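Epimerase domain-containing protein (Bacillus cereus HuA2-4, PDB 6ZLK) interconverts UDP-glucuronic acid and UDP-galacturonic acid as an NAD-dependent 4-epimerase. Local coordinates at residues Leu118-Tyr130 / Phe167-Val179. Numbering follows the deposited sequence.
Sequences LDKFIHISTSSVY and FHIPIVILRYFTV. With UGA (uridine-5'-diphosphate-glucuronic acid), chain F.
Ser127 lays its CB over the centre of the Phe177 ring, 3.4 Å from the centroid and only 10° off the ring normal, a CH-pi contact at the closely packed C-terminal end of two parallel strands. Beside it, the extended side chain of Arg175 runs under the 3-10 turn 127-129. Its NH1 donates to Tyr130 OH at 2.9 Å, with the hydroxyl, also hydrogen-bonded to Asn241 OD1 of strand 239-242, lying in the guanidinium plane, while the phenol ring stands almost upright to that plane, 83° apart. Val129 CG2 lies over one guanidinium face, toward its rim, 3.5 Å from Arg175 NE. Glu157 forms a salt bridge with Arg175 NH2 and a hydrogen bond with Ser125 OG, so one carboxylate joins both strands to helix 148-167. This is the Rossmann-type sheet of the epimerase/dehydratase family, with strand 120-126 between strands 77-80 and 171-180 and the substrate at the strand ends. In the UGA form Thr178 N donates to the carboxylate oxygen O'Q at 2.6 Å, and Ser127 OG lies 2.7 Å from the same O'Q; chi1 of 63° aims OG at that carboxylate while CB stays on Phe177. With UGB bound, Ser127 OG instead meets O3'. Further back, on the face of Ile122 and Leu174, Ile124 CG2 presses on Tyr176 CE2 at 3.5 Å, and the phenol's OH reaches Thr225. Backbone bonds continue to Phe121 N and Pro170 O, 2.9 Å apart. Beyond them the contact comes out to solvent: partly exposed Leu118 CB meets Pro170 CG at 3.9 Å, and exposed Asp119 sets its backbone O against the proline ring.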
ATOM      1  N   LEU A 118       3.909  23.244  -7.965  1.00 25.85           N
ATOM      2  CA  LEU A 118       4.615  23.294  -6.680  1.00 20.14           C
ATOM      3  C   LEU A 118       6.107  23.359  -6.931  1.00 19.93           C
ATOM      4  O   LEU A 118       6.612  22.729  -7.929  1.00 20.37           O
ATOM      5  CB  LEU A 118       4.394  22.032  -5.825  1.00 21.87           C
ATOM      6  CG  LEU A 118       3.054  21.866  -5.171  1.00 22.31           C
ATOM      7  CD1 LEU A 118       2.996  20.487  -4.520  1.00 22.04           C
ATOM      8  CD2 LEU A 118       2.809  22.997  -4.177  1.00 20.73           C
ATOM      9  N   ASP A 119       6.802  23.922  -5.968  1.00 19.39           N
ATOM     10  CA  ASP A 119       8.257  23.705  -5.816  1.00 21.63           C
ATOM     11  C   ASP A 119       8.525  22.277  -5.321  1.00 19.89           C
ATOM     12  O   ASP A 119       9.389  21.604  -5.864  1.00 18.43           O
ATOM     13  CB  ASP A 119       8.864  24.698  -4.840  1.00 24.48           C
ATOM     14  CG  ASP A 119       8.786  26.150  -5.294  1.00 34.66           C
ATOM     15  OD1 ASP A 119       8.491  26.390  -6.485  1.00 37.18           O
ATOM     16  OD2 ASP A 119       9.058  27.032  -4.451  1.00 39.37           O
ATOM     17  N   LYS A 120       7.868  21.845  -4.250  1.00 17.56           N
ATOM     18  CA  LYS A 120       8.169  20.562  -3.587  1.00 17.76           C
ATOM     19  C   LYS A 120       6.912  20.093  -2.897  1.00 17.94           C
ATOM     20  O   LYS A 120       6.157  20.940  -2.350  1.00 17.21           O
ATOM     21  CB  LYS A 120       9.263  20.626  -2.509  1.00 19.00           C
ATOM     22  CG  LYS A 120      10.654  20.811  -3.052  1.00 23.50           C
ATOM     23  CD  LYS A 120      11.713  20.940  -2.013  1.00 27.21           C
ATOM     24  CE  LYS A 120      13.080  20.822  -2.639  1.00 29.49           C
ATOM     25  NZ  LYS A 120      14.084  21.538  -1.830  1.00 32.41           N
ATOM     26  N   PHE A 121       6.711  18.791  -2.969  1.00 15.74           N
ATOM     27  CA  PHE A 121       5.687  18.067  -2.202  1.00 14.95           C
ATOM     28  C   PHE A 121       6.428  17.144  -1.279  1.00 15.27           C
ATOM     29  O   PHE A 121       6.974  16.123  -1.732  1.00 14.77           O
ATOM     30  CB  PHE A 121       4.729  17.311  -3.111  1.00 14.70           C
ATOM     31  CG  PHE A 121       3.615  16.632  -2.374  1.00 15.32           C
ATOM     32  CD1 PHE A 121       3.776  15.431  -1.720  1.00 18.13           C
ATOM     33  CD2 PHE A 121       2.348  17.174  -2.415  1.00 17.10           C
ATOM     34  CE1 PHE A 121       2.717  14.822  -1.053  1.00 17.07           C
ATOM     35  CE2 PHE A 121       1.277  16.548  -1.814  1.00 19.13           C
ATOM     36  CZ  PHE A 121       1.466  15.396  -1.083  1.00 16.01           C
ATOM     37  N   ILE A 122       6.584  17.559  -0.017  1.00 13.64           N
ATOM     38  CA  ILE A 122       7.443  16.884   0.962  1.00 14.39           C
ATOM     39  C   ILE A 122       6.559  15.971   1.797  1.00 15.42           C
ATOM     40  O   ILE A 122       5.822  16.464   2.643  1.00 14.16           O
ATOM     41  CB  ILE A 122       8.275  17.853   1.785  1.00 14.35           C
ATOM     42  CG1 ILE A 122       9.080  18.801   0.899  1.00 15.46           C
ATOM     43  CG2 ILE A 122       9.188  17.101   2.727  1.00 14.89           C
ATOM     44  CD1 ILE A 122       9.776  19.922   1.622  1.00 16.01           C
ATOM     45  N   HIS A 123       6.628  14.697   1.502  1.00 14.15           N
ATOM     46  CA  HIS A 123       5.769  13.640   2.081  1.00 14.33           C
ATOM     47  C   HIS A 123       6.469  13.001   3.248  1.00 14.59           C
ATOM     48  O   HIS A 123       7.569  12.446   3.076  1.00 15.26           O
ATOM     49  CB  HIS A 123       5.391  12.638   0.989  1.00 15.77           C
ATOM     50  CG  HIS A 123       4.567  11.529   1.511  1.00 16.02           C
ATOM     51  ND1 HIS A 123       3.199  11.612   1.522  1.00 17.39           N
ATOM     52  CD2 HIS A 123       4.897  10.323   2.027  1.00 16.90           C
ATOM     53  CE1 HIS A 123       2.722  10.499   2.068  1.00 19.73           C
ATOM     54  NE2 HIS A 123       3.741   9.679   2.386  1.00 17.28           N
ATOM     55  N   ILE A 124       5.873  13.012   4.422  1.00 14.29           N
ATOM     56  CA  ILE A 124       6.488  12.434   5.613  1.00 14.83           C
ATOM     57  C   ILE A 124       6.028  10.988   5.784  1.00 15.24           C
ATOM     58  O   ILE A 124       4.821  10.721   5.794  1.00 14.49           O
ATOM     59  CB  ILE A 124       6.201  13.296   6.843  1.00 17.12           C
ATOM     60  CG1 ILE A 124       7.222  14.445   6.938  1.00 18.14           C
ATOM     61  CG2 ILE A 124       6.260  12.423   8.066  1.00 19.34           C
ATOM     62  CD1 ILE A 124       7.416  15.228   5.729  1.00 19.67           C
ATOM     63  N   SER A 125       6.986  10.090   5.754  1.00 15.57           N
ATOM     64  CA  SER A 125       6.758   8.652   5.967  1.00 15.60           C
ATOM     65  C   SER A 125       7.491   8.184   7.227  1.00 15.39           C
ATOM     66  O   SER A 125       7.930   9.009   8.078  1.00 15.26           O
ATOM     67  CB  SER A 125       7.138   7.912   4.709  1.00 15.28           C
ATOM     68  OG  SER A 125       6.779   6.550   4.830  1.00 17.25           O
ATOM     69  N   THR A 126       7.687   6.880   7.355  1.00 14.47           N
ATOM     70  CA  THR A 126       8.058   6.246   8.629  1.00 13.87           C
ATOM     71  C   THR A 126       9.065   5.134   8.394  1.00 15.43           C
ATOM     72  O   THR A 126       8.946   4.371   7.349  1.00 16.99           O
ATOM     73  CB  THR A 126       6.779   5.748   9.306  1.00 16.62           C
ATOM     74  OG1 THR A 126       7.199   5.031  10.470  1.00 18.07           O
ATOM     75  CG2 THR A 126       5.982   4.810   8.441  1.00 18.21           C
ATOM     76  N   SER A 127       9.931   4.934   9.384  1.00 15.33           N
ATOM     77  CA  SER A 127      10.772   3.730   9.500  1.00 15.05           C
ATOM     78  C   SER A 127       9.883   2.475   9.512  1.00 16.38           C
ATOM     79  O   SER A 127      10.438   1.390   9.244  1.00 15.68           O
ATOM     80  CB  SER A 127      11.647   3.751  10.704  1.00 18.48           C
ATOM     81  OG  SER A 127      10.865   3.763  11.869  1.00 21.49           O
ATOM     82  N   SER A 128       8.606   2.582   9.874  1.00 14.38           N
ATOM     83  CA  SER A 128       7.709   1.399   9.922  1.00 15.11           C
ATOM     84  C   SER A 128       7.546   0.755   8.561  1.00 17.89           C
ATOM     85  O   SER A 128       7.058  -0.372   8.534  1.00 18.69           O
ATOM     86  CB  SER A 128       6.390   1.755  10.502  1.00 15.56           C
ATOM     87  OG  SER A 128       6.567   2.071  11.871  1.00 21.63           O
ATOM     88  N   VAL A 129       7.937   1.403   7.473  1.00 16.13           N
ATOM     89  CA  VAL A 129       7.804   0.752   6.142  1.00 16.76           C
ATOM     90  C   VAL A 129       8.835  -0.363   6.015  1.00 16.86           C
ATOM     91  O   VAL A 129       8.593  -1.272   5.199  1.00 19.37           O
ATOM     92  CB  VAL A 129       7.927   1.731   4.964  1.00 16.83           C
ATOM     93  CG1 VAL A 129       6.894   2.863   5.030  1.00 19.12           C
ATOM     94  CG2 VAL A 129       9.332   2.240   4.763  1.00 18.44           C
ATOM     95  N   TYR A 130       9.945  -0.303   6.747  1.00 17.66           N
ATOM     96  CA  TYR A 130      11.047  -1.264   6.548  1.00 16.92           C
ATOM     97  C   TYR A 130      10.655  -2.643   7.084  1.00 22.28           C
ATOM     98  O   TYR A 130      11.002  -3.644   6.412  1.00 21.21           O
ATOM     99  CB  TYR A 130      12.340  -0.819   7.182  1.00 16.58           C
ATOM    100  CG  TYR A 130      12.988   0.335   6.469  1.00 16.29           C
ATOM    101  CD1 TYR A 130      13.703   0.134   5.299  1.00 19.45           C
ATOM    102  CD2 TYR A 130      12.933   1.623   6.966  1.00 17.58           C
ATOM    103  CE1 TYR A 130      14.320   1.188   4.648  1.00 19.02           C
ATOM    104  CE2 TYR A 130      13.547   2.685   6.330  1.00 17.07           C
ATOM    105  CZ  TYR A 130      14.251   2.468   5.163  1.00 17.71           C
ATOM    106  OH  TYR A 130      14.794   3.566   4.568  1.00 19.35           O
ATOM    107  N   PHE A 167       2.921  12.614 -13.600  1.00 20.16           N
ATOM    108  CA  PHE A 167       2.466  14.031 -13.680  1.00 19.79           C
ATOM    109  C   PHE A 167       3.544  15.011 -13.218  1.00 20.29           C
ATOM    110  O   PHE A 167       3.222  16.214 -13.190  1.00 22.19           O
ATOM    111  CB  PHE A 167       1.194  14.227 -12.883  1.00 19.97           C
ATOM    112  CG  PHE A 167       0.115  13.289 -13.352  1.00 22.87           C
ATOM    113  CD1 PHE A 167      -0.318  13.348 -14.672  1.00 28.66           C
ATOM    114  CD2 PHE A 167      -0.433  12.342 -12.518  1.00 24.80           C
ATOM    115  CE1 PHE A 167      -1.301  12.479 -15.130  1.00 32.01           C
ATOM    116  CE2 PHE A 167      -1.420  11.490 -12.979  1.00 26.66           C
ATOM    117  CZ  PHE A 167      -1.851  11.562 -14.274  1.00 26.88           C
ATOM    118  N   HIS A 168       4.747  14.538 -12.904  1.00 18.60           N
ATOM    119  CA  HIS A 168       5.931  15.374 -12.576  1.00 21.43           C
ATOM    120  C   HIS A 168       5.687  16.142 -11.279  1.00 21.51           C
ATOM    121  O   HIS A 168       6.371  17.140 -11.074  1.00 21.64           O
ATOM    122  CB  HIS A 168       6.275  16.324 -13.739  1.00 23.27           C
ATOM    123  CG  HIS A 168       6.365  15.583 -15.029  1.00 30.83           C
ATOM    124  ND1 HIS A 168       7.238  14.519 -15.195  1.00 37.46           N
ATOM    125  CD2 HIS A 168       5.653  15.682 -16.169  1.00 36.15           C
ATOM    126  CE1 HIS A 168       7.091  14.015 -16.412  1.00 38.48           C
ATOM    127  NE2 HIS A 168       6.121  14.713 -17.029  1.00 36.42           N
ATOM    128  N   ILE A 169       4.757  15.698 -10.426  1.00 18.20           N
ATOM    129  CA  ILE A 169       4.657  16.295  -9.070  1.00 17.27           C
ATOM    130  C   ILE A 169       6.001  16.138  -8.374  1.00 16.77           C
ATOM    131  O   ILE A 169       6.540  15.029  -8.291  1.00 16.72           O
ATOM    132  CB  ILE A 169       3.520  15.647  -8.288  1.00 19.77           C
ATOM    133  CG1 ILE A 169       2.220  15.773  -9.095  1.00 24.85           C
ATOM    134  CG2 ILE A 169       3.428  16.281  -6.913  1.00 20.38           C
ATOM    135  CD1 ILE A 169       0.975  15.335  -8.423  1.00 30.77           C
ATOM    136  N   PRO A 170       6.580  17.245  -7.819  1.00 16.80           N
ATOM    137  CA  PRO A 170       7.942  17.254  -7.310  1.00 17.31           C
ATOM    138  C   PRO A 170       8.016  16.711  -5.866  1.00 16.52           C
ATOM    139  O   PRO A 170       8.323  17.435  -4.903  1.00 16.08           O
ATOM    140  CB  PRO A 170       8.337  18.727  -7.405  1.00 17.80           C
ATOM    141  CG  PRO A 170       7.040  19.411  -7.080  1.00 16.88           C
ATOM    142  CD  PRO A 170       6.024  18.605  -7.872  1.00 17.20           C
ATOM    143  N   ILE A 171       7.830  15.390  -5.757  1.00 16.30           N
ATOM    144  CA  ILE A 171       7.791  14.699  -4.448  1.00 17.70           C
ATOM    145  C   ILE A 171       9.182  14.567  -3.871  1.00 16.61           C
ATOM    146  O   ILE A 171      10.171  14.369  -4.588  1.00 16.83           O
ATOM    147  CB  ILE A 171       7.060  13.344  -4.528  1.00 17.19           C
ATOM    148  CG1 ILE A 171       7.862  12.288  -5.286  1.00 18.99           C
ATOM    149  CG2 ILE A 171       5.665  13.541  -5.074  1.00 18.49           C
ATOM    150  CD1 ILE A 171       8.543  11.278  -4.411  1.00 21.25           C
ATOM    151  N   VAL A 172       9.237  14.600  -2.540  1.00 14.66           N
ATOM    152  CA  VAL A 172      10.392  14.210  -1.720  1.00 14.40           C
ATOM    153  C   VAL A 172       9.793  13.404  -0.566  1.00 16.10           C
ATOM    154  O   VAL A 172       8.774  13.869  -0.015  1.00 16.47           O
ATOM    155  CB  VAL A 172      11.119  15.442  -1.147  1.00 19.04           C
ATOM    156  CG1 VAL A 172      12.246  14.980  -0.258  1.00 22.26           C
ATOM    157  CG2 VAL A 172      11.607  16.400  -2.253  1.00 19.80           C
ATOM    158  N   ILE A 173      10.372  12.273  -0.259  1.00 14.37           N
ATOM    159  CA  ILE A 173       9.869  11.438   0.865  1.00 14.73           C
ATOM    160  C   ILE A 173      10.876  11.426   2.002  1.00 15.46           C
ATOM    161  O   ILE A 173      12.032  11.110   1.801  1.00 14.72           O
ATOM    162  CB  ILE A 173       9.502  10.020   0.396  1.00 15.36           C
ATOM    163  CG1 ILE A 173       8.342  10.013  -0.608  1.00 16.75           C
ATOM    164  CG2 ILE A 173       9.255   9.131   1.608  1.00 16.43           C
ATOM    165  CD1 ILE A 173       8.235   8.752  -1.424  1.00 18.19           C
ATOM    166  N   LEU A 174      10.454  11.809   3.195  1.00 14.26           N
ATOM    167  CA  LEU A 174      11.281  11.737   4.410  1.00 15.01           C
ATOM    168  C   LEU A 174      10.744  10.583   5.255  1.00 14.78           C
ATOM    169  O   LEU A 174       9.579  10.584   5.594  1.00 18.44           O
ATOM    170  CB  LEU A 174      11.285  13.056   5.195  1.00 15.12           C
ATOM    171  CG  LEU A 174      11.606  14.308   4.407  1.00 15.73           C
ATOM    172  CD1 LEU A 174      11.571  15.544   5.335  1.00 18.23           C
ATOM    173  CD2 LEU A 174      12.973  14.148   3.751  1.00 16.17           C
ATOM    174  N   ARG A 175      11.584   9.622   5.573  1.00 15.08           N
ATOM    175  CA  ARG A 175      11.238   8.545   6.525  1.00 14.61           C
ATOM    176  C   ARG A 175      11.799   8.886   7.892  1.00 14.15           C
ATOM    177  O   ARG A 175      13.020   8.727   8.150  1.00 15.31           O
ATOM    178  CB  ARG A 175      11.800   7.192   6.068  1.00 15.76           C
ATOM    179  CG  ARG A 175      11.112   6.683   4.824  1.00 16.36           C
ATOM    180  CD  ARG A 175      11.811   5.438   4.325  1.00 16.36           C
ATOM    181  NE  ARG A 175      11.046   4.882   3.221  1.00 17.40           N
ATOM    182  CZ  ARG A 175      11.490   3.924   2.405  1.00 19.52           C
ATOM    183  NH1 ARG A 175      12.685   3.411   2.551  1.00 18.91           N
ATOM    184  NH2 ARG A 175      10.746   3.483   1.416  1.00 18.96           N
ATOM    185  N   TYR A 176      10.936   9.339   8.774  1.00 13.45           N
ATOM    186  CA  TYR A 176      11.326   9.556  10.189  1.00 13.67           C
ATOM    187  C   TYR A 176      11.464   8.247  10.965  1.00 14.07           C
ATOM    188  O   TYR A 176      10.704   7.314  10.792  1.00 14.83           O
ATOM    189  CB  TYR A 176      10.214  10.363  10.854  1.00 15.03           C
ATOM    190  CG  TYR A 176       9.995  11.790  10.410  1.00 15.10           C
ATOM    191  CD1 TYR A 176      10.858  12.516   9.596  1.00 16.53           C
ATOM    192  CD2 TYR A 176       8.820  12.418  10.792  1.00 17.01           C
ATOM    193  CE1 TYR A 176      10.611  13.827   9.256  1.00 14.23           C
ATOM    194  CE2 TYR A 176       8.532  13.715  10.407  1.00 17.38           C
ATOM    195  CZ  TYR A 176       9.445  14.449   9.681  1.00 15.69           C
ATOM    196  OH  TYR A 176       9.156  15.754   9.345  1.00 16.77           O
ATOM    197  N   PHE A 177      12.414   8.240  11.889  1.00 14.73           N
ATOM    198  CA  PHE A 177      12.618   7.189  12.908  1.00 15.44           C
ATOM    199  C   PHE A 177      12.293   7.735  14.302  1.00 19.14           C
ATOM    200  O   PHE A 177      12.899   8.723  14.826  1.00 25.76           O
ATOM    201  CB  PHE A 177      14.056   6.705  12.860  1.00 14.49           C
ATOM    202  CG  PHE A 177      14.426   5.919  11.623  1.00 14.03           C
ATOM    203  CD1 PHE A 177      14.343   6.448  10.346  1.00 13.94           C
ATOM    204  CD2 PHE A 177      14.807   4.601  11.776  1.00 14.78           C
ATOM    205  CE1 PHE A 177      14.632   5.651   9.253  1.00 15.86           C
ATOM    206  CE2 PHE A 177      15.130   3.806  10.680  1.00 14.74           C
ATOM    207  CZ  PHE A 177      15.019   4.332   9.411  1.00 14.81           C
ATOM    208  N   THR A 178      11.352   7.077  14.924  1.00 19.37           N
ATOM    209  CA  THR A 178      10.829   7.271  16.294  1.00 15.29           C
ATOM    210  C   THR A 178      11.208   8.647  16.833  1.00 13.77           C
ATOM    211  O   THR A 178      12.160   8.775  17.597  1.00 16.75           O
ATOM    212  CB  THR A 178      11.230   6.118  17.219  1.00 16.89           C
ATOM    213  OG1 THR A 178      10.935   4.892  16.522  1.00 18.15           O
ATOM    214  CG2 THR A 178      10.424   6.228  18.498  1.00 18.69           C
ATOM    215  N   VAL A 179      10.307   9.593  16.631  1.00 13.33           N
ATOM    216  CA  VAL A 179      10.617  10.975  17.065  1.00 13.76           C
ATOM    217  C   VAL A 179      10.183  11.143  18.523  1.00 13.44           C
ATOM    218  O   VAL A 179       9.123  10.655  18.921  1.00 14.83           O
ATOM    219  CB  VAL A 179       9.935  11.975  16.118  1.00 13.09           C
ATOM    220  CG1 VAL A 179      10.227  13.406  16.505  1.00 13.47           C
ATOM    221  CG2 VAL A 179      10.346  11.677  14.679  1.00 13.79           C
TER
HETATM  222  C1' UGA F 402       6.893   5.675  16.462  0.50 24.27           C
HETATM  223  C2' UGA F 402       5.607   6.423  16.148  0.50 25.37           C
HETATM  224  O2' UGA F 402       4.626   6.006  17.090  0.50 21.95           O
HETATM  225  C3' UGA F 402       5.101   6.152  14.751  0.50 26.33           C
HETATM  226  O3' UGA F 402       4.054   7.090  14.488  0.50 27.71           O
HETATM  227  C4' UGA F 402       6.199   6.280  13.708  0.50 27.13           C
HETATM  228  O4' UGA F 402       5.686   5.837  12.446  0.50 24.53           O
HETATM  229  C5' UGA F 402       7.414   5.432  14.117  0.50 29.18           C
HETATM  230  O5' UGA F 402       7.845   5.820  15.425  0.50 28.01           O
HETATM  231  C6' UGA F 402       8.643   5.498  13.194  0.50 31.95           C
HETATM  232  O'P UGA F 402       8.503   5.558  11.993  0.50 38.73           O
HETATM  233  O'Q UGA F 402       9.743   5.430  13.672  0.50 31.29           O
HETATM  234  PB  UGA F 402       7.470   3.399  17.639  0.50 15.86           P
HETATM  235  O1B UGA F 402       8.855   3.230  17.179  0.50 16.91           O
HETATM  236  O2B UGA F 402       6.590   2.228  17.901  0.50 17.81           O
HETATM  237  O3B UGA F 402       6.544   4.331  16.718  0.50 21.80           O
HETATM  238  O3A UGA F 402       7.548   4.339  18.927  0.50 13.46           O
HETATM  239  PA  UGA F 402       7.111   4.261  20.460  0.50 13.96           P
HETATM  240  O1A UGA F 402       5.647   4.224  20.512  0.50 14.62           O
HETATM  241  O2A UGA F 402       7.855   5.324  21.157  0.50 15.35           O
HETATM  242  O5D UGA F 402       7.670   2.815  20.904  0.50 12.71           O
HETATM  243  C5D UGA F 402       9.046   2.492  20.938  0.50 12.96           C
HETATM  244  C4D UGA F 402       9.198   1.183  21.652  0.50 13.30           C
HETATM  245  O4D UGA F 402       8.652   1.271  22.991  0.50 12.12           O
HETATM  246  C3D UGA F 402       8.487   0.000  20.986  0.50 13.04           C
HETATM  247  O3D UGA F 402       9.488  -1.017  20.898  0.50 14.41           O
HETATM  248  C2D UGA F 402       7.351  -0.368  21.944  0.50 13.15           C
HETATM  249  O2D UGA F 402       7.271  -1.773  22.112  0.50 15.42           O
HETATM  250  C1D UGA F 402       7.851   0.148  23.287  0.50 12.66           C
HETATM  251  N1  UGA F 402       6.794   0.574  24.215  0.50 11.61           N
HETATM  252  C6  UGA F 402       5.856   1.502  23.857  0.50 12.28           C
HETATM  253  C2  UGA F 402       6.893   0.093  25.514  0.50 12.09           C
HETATM  254  O2  UGA F 402       7.711  -0.750  25.864  0.50 11.65           O
HETATM  255  N3  UGA F 402       5.994   0.628  26.378  0.50 12.66           N
HETATM  256  C4  UGA F 402       5.022   1.559  26.094  0.50 13.60           C
HETATM  257  O4  UGA F 402       4.266   1.901  26.999  0.50 13.91           O
HETATM  258  C5  UGA F 402       4.965   1.995  24.723  0.50 12.70           C